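Local coordinates for protein pectate lyase (PDB 5AMV) that cleaves polygalacturonate, the backbone of pectin, by calcium-dependent elimination, leaving oligosaccharides with an unsaturated galacturonosyl group at their non-reducing ends, at residues Y239-D244 against R272-V277; K59-M64 against N137-G142; T19-G24 against S149-I154. All blocks are in the same frame, centred on the assembly; numbering follows the deposited sequence. Where two conformers were deposited one is given.

All three contacts belong to the parallel beta-helix of this monomeric lyase, and they lie apart in it: the centres of interactions 1 and 2 are about 19 Å apart, those of 2 and 3 about 22 Å, those of 1 and 3 about 24 Å, and none touches another. Interactions 1 and 2 each join two parallel strands, 235-245 with 266-274 and 61-63 with 139-141. In interaction 3 the loop ahead of strand 32-35 is fastened to the corner leading into strand 152-155. Along the chain, interaction 3 opens first and closes after both partners of interaction 2 have passed; interaction 1 follows. Together they show coils stacked through parallel strand pairing, and an N-terminal loop fastened to a corner of the helix.

Interaction 1. Residues Y239-D244 against R272-V277; sequences YNYYHD and RYKNIV
Asp244 OD2 is gripped twice: by His243 ND1, at 2.7 Å and nearly straight (168°), and by water 2, which donates to it at 2.6 Å and accepts from Asn275 ND2. The amide also reaches Asp244 OD1 directly, but that bond, ND2 to OD1 at 3.3 Å, is weak. The two polar residues lie side by side where both segments turn a corner, and their types fit: the carboxylate accepts from ring, water and amide at once, while the amide supplies the N-H.

Before the corner, strands 241-243 and 272-274 run parallel, and the amides of Arg272, Tyr242, Lys274 and Asp244 bond alternately across the gap. Tyr241 and Arg272 share a face, both with CG anti to the backbone N (chi1 -177° in each), which starts the two side chains in the same direction; the extended Arg272 chain then carries its flat guanidinium onto the phenol, planes 3° apart. Arg272 CD sits 3.8 Å from the centroid of the Tyr241 ring in a CH-pi contact. His243 CD2 covers the opposite face of that ring, 3.5 Å above its centre. Arginine suits this place because its flat end can stack while NE forms a salt bridge with Glu296.

The other face is buried. There the Tyr242 and Tyr273 rings are parallel but so far offset that little of one lies over the other, with CD1 of Tyr242 3.3 Å from CE2 of Tyr273. Ile276 CD1 fills in against Tyr242 CB at 4.0 Å. Water 1 is held by Tyr273 OH at 2.7 Å and weakly by Tyr242 OH, which is hydrogen-bonded to Thr226 OG1. Phe201 and Tyr295 meet Tyr242 and Tyr273 respectively, extending an interior row of aromatic side chains, one from each successive coil, as in the right-handed parallel beta-helix of pectate lyases.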
ATOM      1  N   TYR A 239       8.309  -6.805   7.711  1.00  7.22           N
ATOM      2  CA  TYR A 239       9.364  -5.854   8.119  1.00  7.00           C
ATOM      3  C   TYR A 239       9.345  -4.551   7.332  1.00  7.95           C
ATOM      4  O   TYR A 239      10.415  -3.953   7.088  1.00  7.79           O
ATOM      5  CB  TYR A 239      10.752  -6.539   8.053  1.00  6.20           C
ATOM      6  CG  TYR A 239      10.925  -7.627   9.100  1.00  7.32           C
ATOM      7  CD1 TYR A 239      11.220  -7.283  10.427  1.00  9.40           C
ATOM      8  CD2 TYR A 239      10.744  -8.975   8.777  1.00 10.29           C
ATOM      9  CE1 TYR A 239      11.359  -8.259  11.410  1.00  9.21           C
ATOM     10  CE2 TYR A 239      10.880  -9.955   9.753  1.00 10.38           C
ATOM     11  CZ  TYR A 239      11.174  -9.594  11.059  1.00 12.24           C
ATOM     12  OH  TYR A 239      11.301 -10.560  12.037  1.00 13.95           O
ATOM     13  N   ASN A 240       8.144  -4.088   6.950  1.00  6.54           N
ATOM     14  CA  ASN A 240       8.082  -2.796   6.311  1.00  6.76           C
ATOM     15  C   ASN A 240       7.765  -1.689   7.278  1.00  7.44           C
ATOM     16  O   ASN A 240       7.191  -1.963   8.344  1.00  8.20           O
ATOM     17  CB  ASN A 240       7.072  -2.796   5.159  1.00  6.94           C
ATOM     18  CG  ASN A 240       7.352  -3.876   4.142  1.00  7.00           C
ATOM     19  OD1 ASN A 240       8.330  -3.809   3.384  1.00  7.27           O
ATOM     20  ND2 ASN A 240       6.489  -4.887   4.115  1.00  7.35           N
ATOM     21  N   TYR A 241       8.101  -0.451   6.908  1.00  6.90           N
ATOM     22  CA  TYR A 241       7.864   0.697   7.792  1.00  6.15           C
ATOM     23  C   TYR A 241       6.966   1.703   7.064  1.00  6.97           C
ATOM     24  O   TYR A 241       7.411   2.401   6.135  1.00  7.37           O
ATOM     25  CB  TYR A 241       9.200   1.340   8.211  1.00  7.42           C
ATOM     26  CG  TYR A 241       9.114   2.516   9.184  1.00  6.97           C
ATOM     27  CD1 TYR A 241       7.937   2.807   9.920  1.00  8.41           C
ATOM     28  CD2 TYR A 241      10.245   3.317   9.404  1.00  9.78           C
ATOM     29  CE1 TYR A 241       7.890   3.873  10.796  1.00  8.69           C
ATOM     30  CE2 TYR A 241      10.198   4.383  10.289  1.00 12.54           C
ATOM     31  CZ  TYR A 241       9.025   4.632  10.995  1.00 11.84           C
ATOM     32  OH  TYR A 241       8.965   5.687  11.867  1.00 12.33           O
ATOM     33  N   TYR A 242       5.697   1.728   7.456  1.00  5.93           N
ATOM     34  CA  TYR A 242       4.737   2.667   6.891  1.00  6.94           C
ATOM     35  C   TYR A 242       4.637   3.847   7.840  1.00  7.68           C
ATOM     36  O   TYR A 242       4.388   3.666   9.054  1.00  6.93           O
ATOM     37  CB  TYR A 242       3.379   1.978   6.857  1.00  6.15           C
ATOM     38  CG  TYR A 242       3.288   0.710   6.018  1.00  6.16           C
ATOM     39  CD1 TYR A 242       3.527  -0.549   6.567  1.00  6.10           C
ATOM     40  CD2 TYR A 242       2.911   0.785   4.674  1.00  6.41           C
ATOM     41  CE1 TYR A 242       3.406  -1.712   5.778  1.00  4.65           C
ATOM     42  CE2 TYR A 242       2.732  -0.380   3.903  1.00  4.99           C
ATOM     43  CZ  TYR A 242       2.988  -1.584   4.461  1.00  4.68           C
ATOM     44  OH  TYR A 242       2.839  -2.773   3.792  1.00  5.89           O
ATOM     45  N   HIS A 243       4.813   5.070   7.335  1.00  7.95           N
ATOM     46  CA  HIS A 243       4.720   6.224   8.234  1.00  8.09           C
ATOM     47  C   HIS A 243       4.217   7.497   7.587  1.00  8.50           C
ATOM     48  O   HIS A 243       4.473   7.723   6.408  1.00  7.94           O
ATOM     49  CB  HIS A 243       5.950   6.456   9.115  1.00 10.45           C
ATOM     50  CG  HIS A 243       7.177   6.878   8.377  1.00 11.95           C
ATOM     51  ND1 HIS A 243       7.505   8.205   8.199  1.00 14.88           N
ATOM     52  CD2 HIS A 243       8.206   6.167   7.858  1.00 13.52           C
ATOM     53  CE1 HIS A 243       8.654   8.298   7.552  1.00 15.42           C
ATOM     54  NE2 HIS A 243       9.112   7.074   7.349  1.00 13.53           N
ATOM     55  N   ASP A 244       3.469   8.274   8.369  1.00  7.64           N
ATOM     56  CA  ASP A 244       3.029   9.642   7.967  1.00  8.63           C
ATOM     57  C   ASP A 244       2.270   9.559   6.642  1.00  7.89           C
ATOM     58  O   ASP A 244       2.718  10.038   5.582  1.00  8.17           O
ATOM     59  CB  ASP A 244       4.250  10.584   7.906  1.00 10.81           C
ATOM     60  CG  ASP A 244       4.910  10.687   9.241  1.00 13.92           C
ATOM     61  OD1 ASP A 244       4.282  11.190  10.201  1.00 17.19           O
ATOM     62  OD2 ASP A 244       6.028  10.169   9.369  1.00 19.76           O
ATOM     63  N   ARG A 272       5.802  -2.008  10.782  1.00  6.62           N
ATOM     64  CA  ARG A 272       5.635  -0.859  11.657  1.00  6.23           C
ATOM     65  C   ARG A 272       4.737   0.169  10.992  1.00  6.77           C
ATOM     66  O   ARG A 272       4.956   0.468   9.820  1.00  6.49           O
ATOM     67  CB  ARG A 272       7.020  -0.251  11.930  1.00  6.07           C
ATOM     68  CG  ARG A 272       6.993   0.926  12.907  1.00  6.10           C
ATOM     69  CD  ARG A 272       8.442   1.412  13.149  1.00  8.34           C
ATOM     70  NE  ARG A 272       8.424   2.498  14.136  1.00  8.17           N
ATOM     71  CZ  ARG A 272       9.476   3.263  14.411  1.00  9.69           C
ATOM     72  NH1 ARG A 272      10.623   3.069  13.759  1.00 10.35           N
ATOM     73  NH2 ARG A 272       9.388   4.202  15.338  1.00 11.52           N
ATOM     74  N   TYR A 273       3.736   0.668  11.730  1.00  5.96           N
ATOM     75  CA  TYR A 273       2.810   1.704  11.216  1.00  6.13           C
ATOM     76  C   TYR A 273       2.860   2.849  12.200  1.00  7.13           C
ATOM     77  O   TYR A 273       2.356   2.731  13.317  1.00  8.19           O
ATOM     78  CB  TYR A 273       1.359   1.176  11.109  1.00  5.31           C
ATOM     79  CG  TYR A 273       1.205  -0.077  10.241  1.00  7.24           C
ATOM     80  CD1 TYR A 273       1.438  -1.347  10.761  1.00  5.09           C
ATOM     81  CD2 TYR A 273       0.808   0.023   8.896  1.00  7.27           C
ATOM     82  CE1 TYR A 273       1.299  -2.491   9.978  1.00  7.55           C
ATOM     83  CE2 TYR A 273       0.614  -1.110   8.123  1.00  6.16           C
ATOM     84  CZ  TYR A 273       0.906  -2.350   8.655  1.00  6.48           C
ATOM     85  OH  TYR A 273       0.784  -3.498   7.920  1.00  6.49           O
ATOM     86  N   LYS A 274       3.463   3.961  11.790  1.00  6.80           N
ATOM     87  CA  LYS A 274       3.624   5.108  12.685  1.00  6.31           C
ATOM     88  C   LYS A 274       2.968   6.335  12.044  1.00  7.54           C
ATOM     89  O   LYS A 274       3.237   6.681  10.893  1.00  6.03           O
ATOM     90  CB  LYS A 274       5.090   5.392  12.919  1.00  7.31           C
ATOM     91  CG  LYS A 274       5.273   6.653  13.836  1.00  9.06           C
ATOM     92  CD  LYS A 274       6.695   6.793  14.295  1.00 12.14           C
ATOM     93  CE  LYS A 274       6.807   8.019  15.161  1.00 14.35           C
ATOM     94  NZ  LYS A 274       8.153   8.229  15.799  1.00 18.56           N
ATOM     95  N   ASN A 275       2.034   6.948  12.755  1.00  7.44           N
ATOM     96  CA  ASN A 275       1.289   8.073  12.166  1.00  7.48           C
ATOM     97  C   ASN A 275       0.663   7.691  10.817  1.00  7.03           C
ATOM     98  O   ASN A 275       0.766   8.405   9.817  1.00  6.70           O
ATOM     99  CB  ASN A 275       2.147   9.347  12.079  1.00  8.15           C
ATOM    100  CG  ASN A 275       2.695   9.752  13.403  1.00  9.25           C
ATOM    101  OD1 ASN A 275       2.017   9.653  14.422  1.00 13.10           O
ATOM    102  ND2 ASN A 275       3.896  10.321  13.391  1.00 13.62           N
ATOM    103  N   ILE A 276      -0.041   6.556  10.872  1.00  6.31           N
ATOM    104  CA  ILE A 276      -0.894   6.092   9.815  1.00  6.81           C
ATOM    105  C   ILE A 276      -2.328   6.275  10.305  1.00  7.01           C
ATOM    106  O   ILE A 276      -2.666   5.962  11.456  1.00  7.36           O
ATOM    107  CB  ILE A 276      -0.614   4.604   9.546  1.00  5.67           C
ATOM    108  CG1 ILE A 276       0.833   4.388   9.005  1.00  7.60           C
ATOM    109  CG2 ILE A 276      -1.648   4.004   8.527  1.00  5.97           C
ATOM    110  CD1 ILE A 276       1.081   5.152   7.652  1.00  6.11           C
ATOM    111  N   VAL A 277      -3.168   6.871   9.463  1.00  6.62           N
ATOM    112  CA  VAL A 277      -4.535   7.189   9.880  1.00  6.13           C
ATOM    113  C   VAL A 277      -5.404   5.935   9.915  1.00  6.62           C
ATOM    114  O   VAL A 277      -6.112   5.707  10.908  1.00  7.22           O
ATOM    115  CB  VAL A 277      -5.224   8.280   8.980  1.00  5.89           C
ATOM    116  CG1 VAL A 277      -6.641   8.487   9.406  1.00  6.31           C
ATOM    117  CG2 VAL A 277      -4.463   9.592   9.060  1.00  4.80           C
TER
HETATM  118  O   HOH W   1       0.303  -3.471   5.232  1.00  6.45           O
HETATM  119  O   HOH W   2       6.712  10.064  11.887  1.00 30.09           O

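Interaction 2. Residues K59-M64 against N137-G142; sequences KGTIDM and NAKVVG
Met64 and Val141 close the tight part of this contact, a ladder of four backbone bonds that holds strands 61-63 and 139-141 in parallel: the Met64 amide points almost straight at Val141 O, 2.9 Å from N to O at 178°. In the first rung, Lys139 N approaches Gly60 O from above the carbonyl plane, 3.0 Å away.

Ile62 and Val140 point to the buried face. Met64 joins them, its CG 4.2 Å from Val140 CG1, and its flexible chain, bent at chi2 and chi3 (-65° and -72°), also rests on Arg38 and Leu41 of helix 38-45. Branched aliphatic residues and a methionine suit a buried apolar face.

The opposite face, with Thr61, Lys139, Asp63 and Val141, is more open and wetter. Two methyls pack on it, Thr61 CG2 and Val141 CG2, at 3.7 Å. The loose part is the Asn137 end, where water bridges the segments: water 4 links Thr61 OG1 to Asn137 O, 2.7 Å from each, and water 3 links Gly60 N to Asn137 OD1. Threonine serves both needs, for its methyl packs on Val141 while its hydroxyl pairs with water 4.

Strand 158-160 bonds the other edge of strand 139-141, so 139-141 is bonded along both edges, as strands stacked coil on coil are in a parallel beta-helix whose first turns are covered by an N-terminal helix.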
ATOM      1  N   LYS A  59      19.926   2.176  -7.269  1.00  7.95           N
ATOM      2  CA  LYS A  59      21.029   2.953  -6.747  1.00  8.58           C
ATOM      3  C   LYS A  59      20.630   4.426  -6.547  1.00  9.10           C
ATOM      4  O   LYS A  59      20.380   5.155  -7.541  1.00 10.65           O
ATOM      5  CB  LYS A  59      22.215   2.806  -7.727  1.00  9.01           C
ATOM      6  CG  LYS A  59      23.406   3.629  -7.371  1.00 12.50           C
ATOM      7  CD  LYS A  59      24.547   3.399  -8.360  1.00 15.94           C
ATOM      8  CE  LYS A  59      25.789   4.100  -7.835  1.00 20.63           C
ATOM      9  NZ  LYS A  59      26.867   4.039  -8.885  1.00 19.90           N
ATOM     10  N   GLY A  60      20.550   4.835  -5.275  1.00  9.10           N
ATOM     11  CA  GLY A  60      20.254   6.232  -4.928  1.00  9.28           C
ATOM     12  C   GLY A  60      18.771   6.505  -5.089  1.00  9.12           C
ATOM     13  O   GLY A  60      17.942   5.607  -4.955  1.00  8.24           O
ATOM     14  N   THR A  61      18.454   7.740  -5.466  1.00  8.92           N
ATOM     15  CA  THR A  61      17.045   8.198  -5.588  1.00  8.96           C
ATOM     16  C   THR A  61      16.606   8.199  -7.035  1.00  9.24           C
ATOM     17  O   THR A  61      17.294   8.797  -7.885  1.00  9.43           O
ATOM     18  CB  THR A  61      16.973   9.616  -5.038  1.00  9.25           C
ATOM     19  OG1 THR A  61      17.199   9.573  -3.622  1.00 10.77           O
ATOM     20  CG2 THR A  61      15.576  10.290  -5.302  1.00  9.85           C
ATOM     21  N   ILE A  62      15.464   7.545  -7.306  1.00  6.82           N
ATOM     22  CA  ILE A  62      14.834   7.564  -8.634  1.00  6.95           C
ATOM     23  C   ILE A  62      13.530   8.359  -8.537  1.00  7.27           C
ATOM     24  O   ILE A  62      12.521   7.883  -7.983  1.00  7.45           O
ATOM     25  CB  ILE A  62      14.588   6.124  -9.192  1.00  7.26           C
ATOM     26  CG1 ILE A  62      15.955   5.422  -9.324  1.00  9.27           C
ATOM     27  CG2 ILE A  62      13.820   6.204 -10.557  1.00  8.40           C
ATOM     28  CD1 ILE A  62      15.904   4.036 -10.002  1.00  9.73           C
ATOM     29  N   ASP A  63      13.598   9.597  -9.033  1.00  6.99           N
ATOM     30  CA  ASP A  63      12.420  10.434  -9.199  1.00  5.93           C
ATOM     31  C   ASP A  63      11.711  10.015 -10.487  1.00  5.88           C
ATOM     32  O   ASP A  63      12.320  10.008 -11.584  1.00  7.02           O
ATOM     33  CB  ASP A  63      12.866  11.920  -9.173  1.00  5.83           C
ATOM     34  CG  ASP A  63      11.718  12.905  -9.350  1.00  7.10           C
ATOM     35  OD1 ASP A  63      10.526  12.522  -9.405  1.00  8.20           O
ATOM     36  OD2 ASP A  63      12.021  14.132  -9.371  1.00  9.59           O
ATOM     37  N   MET A  64      10.441   9.606 -10.343  1.00  6.63           N
ATOM     38  CA  MET A  64       9.642   9.149 -11.476  1.00  7.39           C
ATOM     39  C   MET A  64       8.931  10.269 -12.212  1.00  7.40           C
ATOM     40  O   MET A  64       8.469  10.070 -13.336  1.00  6.92           O
ATOM     41  CB  MET A  64       8.655   8.061 -11.027  1.00  7.31           C
ATOM     42  CG  MET A  64       9.387   6.783 -10.546  1.00  7.86           C
ATOM     43  SD  MET A  64      10.299   5.953 -11.877  1.00  9.55           S
ATOM     44  CE  MET A  64       8.953   5.256 -12.862  1.00 10.28           C
ATOM     45  N   ASN A 137      20.041   3.924   1.256  1.00  8.84           N
ATOM     46  CA  ASN A 137      19.360   5.155   0.834  1.00  9.12           C
ATOM     47  C   ASN A 137      18.723   5.035  -0.538  1.00  8.86           C
ATOM     48  O   ASN A 137      18.512   6.054  -1.216  1.00  9.39           O
ATOM     49  CB  ASN A 137      20.358   6.335   0.846  1.00  8.57           C
ATOM     50  CG  ASN A 137      21.477   6.174  -0.203  1.00 11.30           C
ATOM     51  OD1 ASN A 137      21.709   5.080  -0.745  1.00 11.34           O
ATOM     52  ND2 ASN A 137      22.170   7.292  -0.506  1.00 11.93           N
ATOM     53  N   ALA A 138      18.364   3.802  -0.944  1.00  7.68           N
ATOM     54  CA  ALA A 138      17.625   3.620  -2.203  1.00  8.27           C
ATOM     55  C   ALA A 138      16.210   4.175  -2.049  1.00  7.91           C
ATOM     56  O   ALA A 138      15.518   3.833  -1.110  1.00  8.72           O
ATOM     57  CB  ALA A 138      17.564   2.159  -2.571  1.00  6.60           C
ATOM     58  N   LYS A 139      15.771   5.001  -2.995  1.00  7.40           N
ATOM     59  CA  LYS A 139      14.471   5.687  -2.881  0.50  7.84           C
ATOM     60  C   LYS A 139      13.786   5.679  -4.243  1.00  7.64           C
ATOM     61  O   LYS A 139      14.445   5.837  -5.276  1.00  7.83           O
ATOM     62  CB  LYS A 139      14.672   7.148  -2.447  0.50  8.58           C
ATOM     63  CG  LYS A 139      15.270   7.348  -1.067  0.50 10.98           C
ATOM     64  CD  LYS A 139      15.460   8.851  -0.836  0.50 13.80           C
ATOM     65  CE  LYS A 139      16.068   9.183   0.519  0.50 17.97           C
ATOM     66  NZ  LYS A 139      17.314   8.417   0.823  0.50 20.56           N
ATOM     67  N   VAL A 140      12.468   5.486  -4.230  1.00  6.68           N
ATOM     68  CA  VAL A 140      11.647   5.716  -5.409  1.00  6.65           C
ATOM     69  C   VAL A 140      10.695   6.862  -5.005  1.00  7.24           C
ATOM     70  O   VAL A 140       9.940   6.750  -4.038  1.00  6.90           O
ATOM     71  CB  VAL A 140      10.848   4.434  -5.804  1.00  6.77           C
ATOM     72  CG1 VAL A 140       9.775   4.752  -6.849  1.00  7.81           C
ATOM     73  CG2 VAL A 140      11.787   3.363  -6.316  1.00  7.03           C
ATOM     74  N   VAL A 141      10.742   7.968  -5.763  1.00  7.77           N
ATOM     75  CA  VAL A 141      10.039   9.174  -5.401  1.00  8.15           C
ATOM     76  C   VAL A 141       8.980   9.488  -6.446  1.00  7.07           C
ATOM     77  O   VAL A 141       9.304   9.625  -7.628  1.00  8.00           O
ATOM     78  CB  VAL A 141      11.019  10.408  -5.240  1.00  7.82           C
ATOM     79  CG1 VAL A 141      10.250  11.643  -4.809  1.00  8.43           C
ATOM     80  CG2 VAL A 141      12.068  10.086  -4.148  1.00 10.38           C
ATOM     81  N   GLY A 142       7.715   9.564  -6.019  1.00  7.25           N
ATOM     82  CA  GLY A 142       6.610   9.846  -6.959  1.00  6.97           C
ATOM     83  C   GLY A 142       6.070   8.644  -7.737  1.00  6.67           C
ATOM     84  O   GLY A 142       5.008   8.738  -8.338  1.00  6.31           O
TER
HETATM   85  O   HOH W   3      21.114   3.559  -2.913  1.00 12.31           O
HETATM   86  O   HOH W   4      19.238   8.459  -2.311  1.00 12.07           O

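Interaction 3. Residues T19-G24 against S149-I154; sequences TGTTGG and SDNVII
Asn151 and Thr22 are brought together by their first torsions. In Asn151, CG is anti to the backbone N (chi1 -167°), which sends the amide out to the loop 19-24; in Thr22, OG1 stands in the crowded position between the backbone N and the carbonyl carbon (chi1 53°), where ND2 of Asn151 can donate to it at 3.1 Å. OD1 takes two backbone N-H groups at once. Thr22 N lies in the carbonyl plane on a lone pair, 2.7 Å away, whereas Gly23 N comes from above that plane, at 2.8 Å. An asparagine fits because one flat group offers an acceptor to two successive amides and a donor to the hydroxyl beside them.

Its backbone adopts a positive phi (78°), which asparagine tolerates better than most residues, and this suits it to the corner where the chain turns into strand 152-154. Asn151 ND2 also bonds Asn128 OD1, one such link between side chains being consistent with the asparagine ladder known in pectate lyases.

Around Ile153 the contact is apolar and buried. Ile153 CD1 fits under the peptide between Thr22 and Gly23, 3.6 Å from Thr22 C, and glycine leaves room for that methyl to come so close. CG2 of Thr21 lies 3.6 Å from CG1 of Ile153, while Thr21 OG1 bonds Gly15 O; Trp195 touches both side chains. Gly23 CA also sends a C-H toward Asn151 O, 3.4 Å away. At the far end of the loop, water 5 is 2.7 Å from Thr19 OG1 and 2.8 Å from Asp150 OD2.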
ATOM      1  N   THR A  19       4.199 -22.608  -5.685  1.00 13.61           N
ATOM      2  CA  THR A  19       5.501 -22.387  -6.338  1.00 13.86           C
ATOM      3  C   THR A  19       6.327 -21.354  -5.582  1.00 14.27           C
ATOM      4  O   THR A  19       7.502 -21.147  -5.905  1.00 14.69           O
ATOM      5  CB  THR A  19       5.323 -21.945  -7.815  1.00 13.26           C
ATOM      6  OG1 THR A  19       4.381 -20.870  -7.896  1.00 14.87           O
ATOM      7  CG2 THR A  19       4.767 -23.095  -8.654  1.00 16.28           C
ATOM      8  N   GLY A  20       5.707 -20.702  -4.592  1.00 14.69           N
ATOM      9  CA  GLY A  20       6.392 -19.751  -3.712  1.00 12.82           C
ATOM     10  C   GLY A  20       6.932 -18.507  -4.410  1.00 12.94           C
ATOM     11  O   GLY A  20       6.576 -18.211  -5.565  1.00 12.18           O
ATOM     12  N   THR A  21       7.778 -17.752  -3.702  1.00 10.12           N
ATOM     13  CA  THR A  21       8.244 -16.479  -4.251  1.00 10.91           C
ATOM     14  C   THR A  21       9.764 -16.428  -4.355  1.00 10.65           C
ATOM     15  O   THR A  21      10.475 -16.266  -3.363  1.00  9.93           O
ATOM     16  CB  THR A  21       7.674 -15.289  -3.450  1.00 10.28           C
ATOM     17  OG1 THR A  21       6.238 -15.383  -3.494  1.00  9.67           O
ATOM     18  CG2 THR A  21       8.105 -13.998  -4.090  1.00  9.69           C
ATOM     19  N   THR A  22      10.255 -16.594  -5.589  1.00 10.98           N
ATOM     20  CA  THR A  22      11.684 -16.606  -5.817  1.00 12.04           C
ATOM     21  C   THR A  22      12.131 -15.405  -6.661  1.00 11.15           C
ATOM     22  O   THR A  22      13.355 -15.221  -6.881  1.00 11.66           O
ATOM     23  CB  THR A  22      12.087 -17.926  -6.565  1.00 11.49           C
ATOM     24  OG1 THR A  22      11.284 -18.056  -7.745  1.00 12.54           O
ATOM     25  CG2 THR A  22      11.879 -19.198  -5.627  1.00 13.32           C
ATOM     26  N   GLY A  23      11.159 -14.615  -7.157  1.00 10.04           N
ATOM     27  CA  GLY A  23      11.457 -13.408  -7.945  1.00  9.06           C
ATOM     28  C   GLY A  23      12.448 -13.707  -9.063  1.00 10.81           C
ATOM     29  O   GLY A  23      12.293 -14.716  -9.783  1.00 12.20           O
ATOM     30  N   GLY A  24      13.483 -12.871  -9.183  1.00 10.47           N
ATOM     31  CA  GLY A  24      14.496 -13.015 -10.245  1.00 11.30           C
ATOM     32  C   GLY A  24      15.780 -13.715  -9.822  1.00 12.43           C
ATOM     33  O   GLY A  24      16.833 -13.549 -10.468  1.00 12.98           O
ATOM     34  N   SER A 149       1.635  -9.425 -12.324  1.00  9.85           N
ATOM     35  CA  SER A 149       2.308 -10.654 -12.713  1.00 10.32           C
ATOM     36  C   SER A 149       2.544 -11.574 -11.508  1.00  9.75           C
ATOM     37  O   SER A 149       2.181 -11.259 -10.356  1.00 10.23           O
ATOM     38  CB  SER A 149       3.651 -10.254 -13.317  1.00 11.40           C
ATOM     39  OG  SER A 149       4.404  -9.531 -12.344  1.00 11.75           O
ATOM     40  N   ASP A 150       3.176 -12.716 -11.773  1.00  9.85           N
ATOM     41  CA  ASP A 150       3.547 -13.663 -10.732  1.00  9.46           C
ATOM     42  C   ASP A 150       5.018 -13.605 -10.402  1.00  8.69           C
ATOM     43  O   ASP A 150       5.860 -13.460 -11.288  1.00 10.17           O
ATOM     44  CB  ASP A 150       3.198 -15.097 -11.179  1.00  9.04           C
ATOM     45  CG  ASP A 150       3.413 -16.152 -10.072  1.00 11.12           C
ATOM     46  OD1 ASP A 150       2.490 -16.296  -9.238  1.00 10.59           O
ATOM     47  OD2 ASP A 150       4.447 -16.870 -10.035  1.00 12.00           O
ATOM     48  N   ASN A 151       5.320 -13.766  -9.117  1.00  8.85           N
ATOM     49  CA  ASN A 151       6.663 -14.099  -8.643  1.00  9.58           C
ATOM     50  C   ASN A 151       7.576 -12.875  -8.634  1.00  9.62           C
ATOM     51  O   ASN A 151       8.482 -12.714  -9.459  1.00  9.13           O
ATOM     52  CB  ASN A 151       7.292 -15.248  -9.452  1.00  9.31           C
ATOM     53  CG  ASN A 151       8.531 -15.800  -8.784  1.00 10.59           C
ATOM     54  OD1 ASN A 151       8.635 -15.788  -7.553  1.00 10.16           O
ATOM     55  ND2 ASN A 151       9.468 -16.310  -9.582  1.00  8.33           N
ATOM     56  N   VAL A 152       7.322 -12.007  -7.658  1.00  8.01           N
ATOM     57  CA  VAL A 152       7.991 -10.715  -7.614  1.00  7.00           C
ATOM     58  C   VAL A 152       8.427 -10.398  -6.205  1.00  8.41           C
ATOM     59  O   VAL A 152       7.641 -10.561  -5.250  1.00  8.12           O
ATOM     60  CB  VAL A 152       7.073  -9.557  -8.183  1.00  6.38           C
ATOM     61  CG1 VAL A 152       7.718  -8.180  -7.952  1.00  7.39           C
ATOM     62  CG2 VAL A 152       6.774  -9.756  -9.699  1.00  8.13           C
ATOM     63  N   ILE A 153       9.660  -9.900  -6.082  1.00  9.08           N
ATOM     64  CA  ILE A 153      10.227  -9.538  -4.785  1.00  8.68           C
ATOM     65  C   ILE A 153      10.618  -8.055  -4.820  1.00  8.73           C
ATOM     66  O   ILE A 153      11.304  -7.648  -5.732  1.00  8.43           O
ATOM     67  CB  ILE A 153      11.458 -10.421  -4.463  1.00  9.04           C
ATOM     68  CG1 ILE A 153      11.022 -11.888  -4.288  1.00  7.53           C
ATOM     69  CG2 ILE A 153      12.186  -9.911  -3.232  1.00  8.88           C
ATOM     70  CD1 ILE A 153      12.211 -12.848  -4.161  1.00  7.89           C
ATOM     71  N   ILE A 154      10.194  -7.289  -3.807  1.00  7.07           N
ATOM     72  CA  ILE A 154      10.566  -5.873  -3.672  1.00  7.60           C
ATOM     73  C   ILE A 154      11.100  -5.673  -2.243  1.00  5.93           C
ATOM     74  O   ILE A 154      10.355  -5.905  -1.288  1.00  7.62           O
ATOM     75  CB  ILE A 154       9.327  -4.942  -3.854  1.00  7.32           C
ATOM     76  CG1 ILE A 154       8.542  -5.267  -5.156  1.00 11.09           C
ATOM     77  CG2 ILE A 154       9.762  -3.464  -3.737  1.00  8.17           C
ATOM     78  CD1 ILE A 154       9.297  -5.024  -6.443  1.00 10.58           C
TER
HETATM   79  O   HOH W   5       5.643 -18.531  -8.156  1.00 17.12           O